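Local coordinates for protein mandelate racemase/muconate lactonizing enzyme (Roseovarius nubinhibens, PDB 2QDD) that is of uncharacterised function but, as a magnesium-binding member of the mandelate racemase/muconate lactonizing enzyme family, probably acts on a carboxylate substrate, at residues N238-H247 / A260-V271; A132-S140 / R318-H327. All coordinates share one frame; numbering follows the deposited sequence.

Contact 1 of 2, residues N238-H247 / A260-V271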
# COMPACT_ATOMS: atom_id res chain seq x y z
N ASN A 238 -6.35 21.32 -7.69
CA ASN A 238 -6.87 22.30 -6.72
C ASN A 238 -6.75 21.81 -5.28
O ASN A 238 -6.83 20.60 -5.04
CB ASN A 238 -8.36 22.54 -6.97
CG ASN A 238 -8.63 23.27 -8.26
OD1 ASN A 238 -8.50 22.71 -9.34
ND2 ASN A 238 -9.01 24.54 -8.15
N PRO A 239 -6.58 22.74 -4.31
CA PRO A 239 -6.80 22.43 -2.89
C PRO A 239 -8.24 21.99 -2.60
O PRO A 239 -9.19 22.61 -3.09
CB PRO A 239 -6.52 23.78 -2.18
CG PRO A 239 -5.69 24.55 -3.13
CD PRO A 239 -6.17 24.15 -4.50
N ILE A 240 -8.39 20.93 -1.81
CA ILE A 240 -9.71 20.39 -1.49
C ILE A 240 -10.05 20.61 -0.02
O ILE A 240 -9.27 20.26 0.87
CB ILE A 240 -9.87 18.90 -1.95
CG1 ILE A 240 -10.32 18.85 -3.41
CG2 ILE A 240 -10.90 18.14 -1.11
CD1 ILE A 240 -9.24 18.43 -4.36
N MET A 241 -11.21 21.22 0.20
CA MET A 241 -11.76 21.47 1.53
C MET A 241 -12.90 20.48 1.78
O MET A 241 -13.85 20.42 1.00
CB MET A 241 -12.27 22.92 1.60
CG MET A 241 -13.10 23.29 2.82
SD MET A 241 -12.20 23.95 4.22
CE MET A 241 -10.95 25.02 3.47
N LEU A 242 -12.80 19.71 2.86
CA LEU A 242 -13.89 18.81 3.24
C LEU A 242 -14.76 19.40 4.33
O LEU A 242 -14.31 20.28 5.07
CB LEU A 242 -13.34 17.45 3.68
CG LEU A 242 -12.60 16.63 2.62
CD1 LEU A 242 -12.15 15.34 3.24
CD2 LEU A 242 -13.46 16.37 1.39
N ASP A 243 -16.00 18.92 4.43
CA ASP A 243 -17.02 19.50 5.31
C ASP A 243 -18.03 18.44 5.74
O ASP A 243 -17.89 17.83 6.80
CB ASP A 243 -17.69 20.71 4.64
CG ASP A 243 -18.69 21.45 5.55
OD1 ASP A 243 -18.71 21.21 6.78
OD2 ASP A 243 -19.46 22.28 5.03
N GLU A 244 -19.05 18.21 4.91
CA GLU A 244 -20.25 17.49 5.33
C GLU A 244 -20.07 15.99 5.57
O GLU A 244 -20.86 15.38 6.27
CB GLU A 244 -21.40 17.73 4.34
CG GLU A 244 -21.92 19.16 4.34
CD GLU A 244 -21.26 20.05 3.30
OE1 GLU A 244 -20.24 19.62 2.71
OE2 GLU A 244 -21.74 21.17 3.05
N CYS A 245 -19.02 15.40 4.98
CA CYS A 245 -18.74 13.97 5.15
C CYS A 245 -18.06 13.63 6.48
O CYS A 245 -17.86 12.45 6.79
CB CYS A 245 -17.95 13.40 3.96
SG CYS A 245 -16.34 14.17 3.64
N LEU A 246 -17.70 14.65 7.25
CA LEU A 246 -16.89 14.47 8.45
C LEU A 246 -17.74 14.54 9.72
O LEU A 246 -17.94 15.61 10.29
CB LEU A 246 -15.79 15.53 8.50
CG LEU A 246 -14.81 15.64 7.33
CD1 LEU A 246 -14.22 17.03 7.35
CD2 LEU A 246 -13.72 14.58 7.41
N HIS A 247 -18.22 13.39 10.17
CA HIS A 247 -19.22 13.36 11.24
C HIS A 247 -18.58 13.19 12.62
O HIS A 247 -19.15 13.63 13.62
CB HIS A 247 -20.25 12.26 10.97
CG HIS A 247 -21.01 12.45 9.70
ND1 HIS A 247 -21.98 13.42 9.55
CD2 HIS A 247 -20.94 11.80 8.51
CE1 HIS A 247 -22.48 13.36 8.33
NE2 HIS A 247 -21.86 12.39 7.68
N ALA A 260 -6.70 13.20 1.59
CA ALA A 260 -7.91 13.56 0.84
C ALA A 260 -8.13 15.06 0.73
O ALA A 260 -8.92 15.51 -0.11
CB ALA A 260 -9.12 12.92 1.48
N CYS A 261 -7.45 15.83 1.58
CA CYS A 261 -7.75 17.25 1.73
C CYS A 261 -6.56 18.05 2.26
O CYS A 261 -5.61 17.48 2.80
CB CYS A 261 -9.00 17.47 2.60
SG CYS A 261 -8.86 16.95 4.32
N GLU A 262 -6.63 19.37 2.10
CA GLU A 262 -5.67 20.29 2.69
C GLU A 262 -6.35 21.21 3.71
O GLU A 262 -5.71 22.05 4.36
CB GLU A 262 -5.02 21.13 1.59
CG GLU A 262 -4.00 20.38 0.73
CD GLU A 262 -4.63 19.63 -0.44
OE1 GLU A 262 -5.78 19.92 -0.82
OE2 GLU A 262 -3.95 18.74 -0.98
N GLY A 263 -7.66 21.06 3.83
CA GLY A 263 -8.45 21.84 4.76
C GLY A 263 -9.75 21.15 5.10
O GLY A 263 -10.27 20.35 4.31
N VAL A 264 -10.27 21.45 6.29
CA VAL A 264 -11.63 21.07 6.69
C VAL A 264 -12.43 22.26 7.23
O VAL A 264 -11.86 23.22 7.75
CB VAL A 264 -11.65 19.89 7.72
CG1 VAL A 264 -10.86 18.68 7.21
CG2 VAL A 264 -11.14 20.33 9.10
N LYS A 265 -13.76 22.20 7.08
CA LYS A 265 -14.68 23.00 7.90
C LYS A 265 -15.00 22.27 9.18
O LYS A 265 -15.23 21.05 9.17
CB LYS A 265 -15.98 23.27 7.15
CG LYS A 265 -15.84 24.22 5.97
CD LYS A 265 -17.17 24.82 5.61
CE LYS A 265 -17.00 26.10 4.83
NZ LYS A 265 -18.25 26.51 4.14
N ILE A 266 -15.02 23.00 10.29
CA ILE A 266 -15.48 22.45 11.56
C ILE A 266 -16.77 23.14 12.01
O ILE A 266 -16.83 24.37 12.10
CB ILE A 266 -14.42 22.55 12.68
CG1 ILE A 266 -13.05 22.09 12.17
CG2 ILE A 266 -14.84 21.70 13.89
CD1 ILE A 266 -11.92 22.58 13.00
N LYS A 267 -17.80 22.33 12.25
CA LYS A 267 -19.11 22.83 12.64
C LYS A 267 -19.62 22.02 13.83
O LYS A 267 -19.87 20.83 13.69
CB LYS A 267 -20.10 22.73 11.47
CG LYS A 267 -19.72 23.58 10.28
CD LYS A 267 -20.79 23.60 9.24
CE LYS A 267 -20.22 24.04 7.92
NZ LYS A 267 -21.26 23.99 6.86
N PRO A 268 -19.75 22.67 15.00
CA PRO A 268 -20.15 22.02 16.26
C PRO A 268 -21.41 21.16 16.18
O PRO A 268 -21.43 20.07 16.75
CB PRO A 268 -20.37 23.21 17.21
CG PRO A 268 -19.50 24.27 16.69
CD PRO A 268 -19.51 24.12 15.19
N ASN A 269 -22.43 21.62 15.46
CA ASN A 269 -23.65 20.84 15.27
C ASN A 269 -23.49 19.58 14.41
O ASN A 269 -24.28 18.64 14.54
CB ASN A 269 -24.81 21.71 14.76
CG ASN A 269 -26.19 21.15 15.15
OD1 ASN A 269 -26.88 20.55 14.34
ND2 ASN A 269 -26.57 21.35 16.41
N ARG A 270 -22.48 19.55 13.56
CA ARG A 270 -22.09 18.32 12.86
C ARG A 270 -21.27 17.36 13.73
O ARG A 270 -21.49 16.14 13.69
CB ARG A 270 -21.37 18.64 11.55
CG ARG A 270 -20.92 17.41 10.75
CD ARG A 270 -20.45 17.73 9.32
NE ARG A 270 -19.74 19.00 9.17
CZ ARG A 270 -18.47 19.23 9.52
NH1 ARG A 270 -17.73 18.28 10.08
NH2 ARG A 270 -17.94 20.42 9.30
N VAL A 271 -20.34 17.89 14.52
CA VAL A 271 -19.38 17.05 15.25
C VAL A 271 -19.73 16.77 16.71
O VAL A 271 -19.11 15.90 17.33
CB VAL A 271 -17.91 17.58 15.12
CG1 VAL A 271 -17.53 17.74 13.65
CG2 VAL A 271 -17.73 18.90 15.88
O HOH W 1 -21.44 20.92 7.24
O HOH W 2 -20.41 25.04 4.58
O HOH W 3 -23.27 14.62 11.87
O HOH W 4 -18.95 13.23 16.71
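The magnesium site of this enolase-superfamily barrel sets Asp243 against Lys267 and Arg270, just past the C-terminal ends of two neighbouring strands. Asp243 and Glu244 are magnesium ligands of this protein, although no metal is bound in this chain. The Asp243 carboxylate is shared between two cations. OD1 of Asp243 forms a salt bridge with Arg270 NH2 at 2.8 Å. The carboxylate and guanidinium planes stand 81° apart, and the hydrogen bond is weak. OD2 of Asp243 takes Lys267 NZ on its syn lone pair at 3.1 Å. Lys267 NZ also hydrogen-bonds Tyr59 OH. A water joins Asp243 OD1 to Lys267 NZ and Arg270 NE.

Strands 240-242 and 263-266 are the parallel partners of a beta-alpha-beta unit, with helix 249-258 between them. Leu242 N hydrogen-bonds Gly263 O, and Lys265 N hydrogen-bonds Leu242 O. Leu242 CG packs on Cys261 CB at 3.7 Å. Lys265 NZ reaches Glu220, another magnesium ligand.

The Arg270 chain runs extended to CD and then bends at chi3 (35°), so that its guanidinium meets backbone carbonyls of both segments. NH1 of Arg270 gives a hydrogen bond to Leu246 O at 2.7 Å, near the guanidinium plane. NH2 of Arg270 hydrogen-bonds Lys265 O at 2.8 Å. Asp243 O lies over one guanidinium face. At the far end, Glu262 OE1 accepts a hydrogen bond from Ile240 N at 3.0 Å, while OE2 hydrogen-bonds His231 and forms a salt bridge with Arg235, both of the second subunit.

Contact 2 of 2, residues A132-S140 / R318-H327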
# COMPACT_ATOMS: atom_id res chain seq x y z
N ALA A 132 -9.16 38.10 22.00
CA ALA A 132 -10.39 38.10 21.21
C ALA A 132 -10.10 38.57 19.79
O ALA A 132 -10.41 39.70 19.41
CB ALA A 132 -11.44 38.99 21.88
N THR A 133 -9.49 37.68 19.01
CA THR A 133 -9.04 37.99 17.65
C THR A 133 -10.24 38.21 16.75
O THR A 133 -11.15 37.38 16.72
CB THR A 133 -8.14 36.85 17.10
OG1 THR A 133 -6.99 36.69 17.95
CG2 THR A 133 -7.65 37.15 15.69
N PRO A 134 -10.28 39.36 16.04
CA PRO A 134 -11.27 39.60 15.00
C PRO A 134 -11.12 38.63 13.82
O PRO A 134 -10.05 38.51 13.23
CB PRO A 134 -10.99 41.05 14.56
CG PRO A 134 -9.59 41.32 14.99
CD PRO A 134 -9.38 40.52 16.23
N VAL A 135 -12.21 37.94 13.50
CA VAL A 135 -12.19 36.86 12.53
C VAL A 135 -12.89 37.34 11.26
O VAL A 135 -14.03 37.81 11.33
CB VAL A 135 -12.88 35.57 13.09
CG1 VAL A 135 -12.92 34.46 12.03
CG2 VAL A 135 -12.16 35.08 14.34
N PRO A 136 -12.20 37.25 10.10
CA PRO A 136 -12.81 37.57 8.80
C PRO A 136 -14.07 36.76 8.52
O PRO A 136 -14.15 35.58 8.87
CB PRO A 136 -11.71 37.20 7.80
CG PRO A 136 -10.45 37.31 8.57
CD PRO A 136 -10.80 36.82 9.94
N ILE A 137 -15.07 37.42 7.94
CA ILE A 137 -16.35 36.82 7.65
C ILE A 137 -16.46 36.70 6.14
O ILE A 137 -16.15 37.65 5.42
CB ILE A 137 -17.53 37.67 8.22
CG1 ILE A 137 -17.39 37.87 9.73
CG2 ILE A 137 -18.90 37.04 7.89
CD1 ILE A 137 -17.16 36.58 10.53
N ASN A 138 -16.88 35.53 5.65
CA ASN A 138 -17.07 35.37 4.21
C ASN A 138 -18.49 35.67 3.70
O ASN A 138 -19.47 35.45 4.40
CB ASN A 138 -16.54 34.02 3.70
CG ASN A 138 -17.38 32.85 4.13
OD1 ASN A 138 -18.36 32.49 3.47
ND2 ASN A 138 -17.00 32.23 5.25
N SER A 139 -18.56 36.18 2.47
CA SER A 139 -19.83 36.39 1.78
C SER A 139 -20.36 35.11 1.15
O SER A 139 -19.60 34.17 0.92
CB SER A 139 -19.68 37.46 0.71
OG SER A 139 -18.87 37.01 -0.36
N SER A 140 -21.66 35.09 0.87
CA SER A 140 -22.28 34.00 0.13
C SER A 140 -22.79 34.49 -1.22
O SER A 140 -23.68 35.35 -1.28
CB SER A 140 -23.44 33.41 0.93
OG SER A 140 -23.02 33.09 2.25
N ARG A 318 -6.30 29.37 10.47
CA ARG A 318 -7.66 29.89 10.51
C ARG A 318 -7.99 30.58 9.20
O ARG A 318 -7.23 31.41 8.71
CB ARG A 318 -7.83 30.85 11.69
CG ARG A 318 -9.25 31.37 11.91
CD ARG A 318 -9.22 32.81 12.39
NE ARG A 318 -8.43 32.94 13.61
CZ ARG A 318 -7.45 33.82 13.80
NH1 ARG A 318 -6.80 33.84 14.96
NH2 ARG A 318 -7.13 34.69 12.85
N LEU A 319 -9.13 30.21 8.61
CA LEU A 319 -9.68 30.94 7.48
C LEU A 319 -10.96 31.68 7.91
O LEU A 319 -11.26 31.74 9.10
CB LEU A 319 -9.94 29.99 6.30
CG LEU A 319 -8.72 29.29 5.69
CD1 LEU A 319 -9.15 28.05 4.94
CD2 LEU A 319 -7.94 30.22 4.78
N ALA A 320 -11.68 32.24 6.94
CA ALA A 320 -12.91 33.00 7.21
C ALA A 320 -14.01 32.18 7.88
O ALA A 320 -14.13 30.98 7.66
CB ALA A 320 -13.42 33.64 5.94
N SER A 321 -14.81 32.84 8.72
CA SER A 321 -16.01 32.24 9.29
C SER A 321 -17.24 32.68 8.52
O SER A 321 -17.23 33.70 7.83
CB SER A 321 -16.16 32.61 10.77
OG SER A 321 -15.24 31.89 11.57
N TRP A 322 -18.31 31.90 8.64
CA TRP A 322 -19.63 32.27 8.15
C TRP A 322 -20.49 32.58 9.37
O TRP A 322 -20.37 31.92 10.41
CB TRP A 322 -20.20 31.11 7.35
CG TRP A 322 -21.56 31.30 6.77
CD1 TRP A 322 -21.89 32.08 5.71
CD2 TRP A 322 -22.77 30.65 7.19
NE1 TRP A 322 -23.24 31.98 5.45
CE2 TRP A 322 -23.80 31.11 6.34
CE3 TRP A 322 -23.08 29.75 8.21
CZ2 TRP A 322 -25.13 30.68 6.48
CZ3 TRP A 322 -24.40 29.32 8.35
CH2 TRP A 322 -25.41 29.79 7.49
N LEU A 323 -21.34 33.59 9.26
CA LEU A 323 -22.30 33.90 10.32
C LEU A 323 -23.71 33.53 9.87
O LEU A 323 -24.23 34.09 8.90
CB LEU A 323 -22.22 35.39 10.69
CG LEU A 323 -21.36 35.87 11.88
CD1 LEU A 323 -20.21 34.94 12.24
CD2 LEU A 323 -20.87 37.29 11.62
N GLY A 324 -24.30 32.58 10.58
CA GLY A 324 -25.67 32.12 10.32
C GLY A 324 -26.73 33.21 10.39
O GLY A 324 -27.62 33.27 9.53
N HIS A 325 -26.61 34.08 11.40
CA HIS A 325 -27.65 35.06 11.72
C HIS A 325 -27.79 36.17 10.68
O HIS A 325 -28.82 36.84 10.62
CB HIS A 325 -27.45 35.63 13.13
CG HIS A 325 -26.25 36.52 13.28
ND1 HIS A 325 -25.07 36.09 13.83
CD2 HIS A 325 -26.07 37.82 12.96
CE1 HIS A 325 -24.20 37.08 13.83
NE2 HIS A 325 -24.78 38.15 13.31
N ALA A 326 -26.76 36.34 9.86
CA ALA A 326 -26.80 37.23 8.70
C ALA A 326 -27.86 36.85 7.66
O ALA A 326 -28.27 37.70 6.85
CB ALA A 326 -25.42 37.31 8.05
N HIS A 327 -28.29 35.60 7.67
CA HIS A 327 -29.24 35.10 6.68
C HIS A 327 -30.66 35.01 7.22
O HIS A 327 -31.59 34.66 6.49
CB HIS A 327 -28.76 33.76 6.12
CG HIS A 327 -27.49 33.87 5.33
ND1 HIS A 327 -27.48 33.95 3.95
CD2 HIS A 327 -26.20 33.96 5.72
CE1 HIS A 327 -26.23 34.07 3.53
NE2 HIS A 327 -25.43 34.08 4.59
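Asn138 carries CG between its backbone N and carbonyl carbon (chi1 72°), which brings ND2 to 3.0 Å from Ser321 O. The angle there is too poor for a hydrogen bond. Trp322 has CG anti to its backbone N (chi1 180°), and its indole NE1 comes to Ser140 OG at 3.4 Å, a weak hydrogen bond. That hydroxyl lies at the edge of two rings, near the plane of each. The second ring is His327, whose NE2 is 3.5 Å from Ser140 OG.

The backbones hold the middle. Ser321 N gives a hydrogen bond to Pro136 O at 2.8 Å, in the carbonyl plane. Asn138 N gives one to Ser321 O at 2.9 Å, almost in line with the carbonyl. These two bonds flank a single bridge between Ile137 and Ser321. Ala320 CB sits against Asn138 CB.

Ile137 CD1 meets Leu323 CD1 at 3.9 Å, the two side chains crossing at about a right angle. Val135 CG1 touches Ser321 OG at 3.5 Å, and that hydroxyl hydrogen-bonds Ile293 O. Thr133 CG2 lies 3.5 Å from Arg318 NH1, while Arg318 NE hydrogen-bonds Ala310 O. The Leu319 backbone hydrogen-bonds Met291. Through Leu319 and Ser321, segment 318-327 thus links strands 290-293 and 135-141, closing the ring as in the modified TIM barrel, (beta/alpha)7-beta, of enolase-superfamily proteins.

Overall arrangement
From the N terminus, the chain first lays down three strands of the antiparallel sheet and the helices after them, then enters the barrel at segment 132-140. Strands 163-167, 192-196 and 218-220 follow. Contact 1 closes a short loop of 12 residues, mostly helix 249-258, and pairs strands 240-242 and 263-266. After strand 290-293 and helix 300-311 the chain returns as segment 318-327. There contact 2 closes a loop of 177 residues. Contact 1 is nested inside that loop. One contact joins neighbouring strands within the barrel wall, and the other joins its beginning to its end. Their centres lie about 16 Å apart, yet they touch where Met241 CE packs on Leu319 CD1 at 3.8 Å.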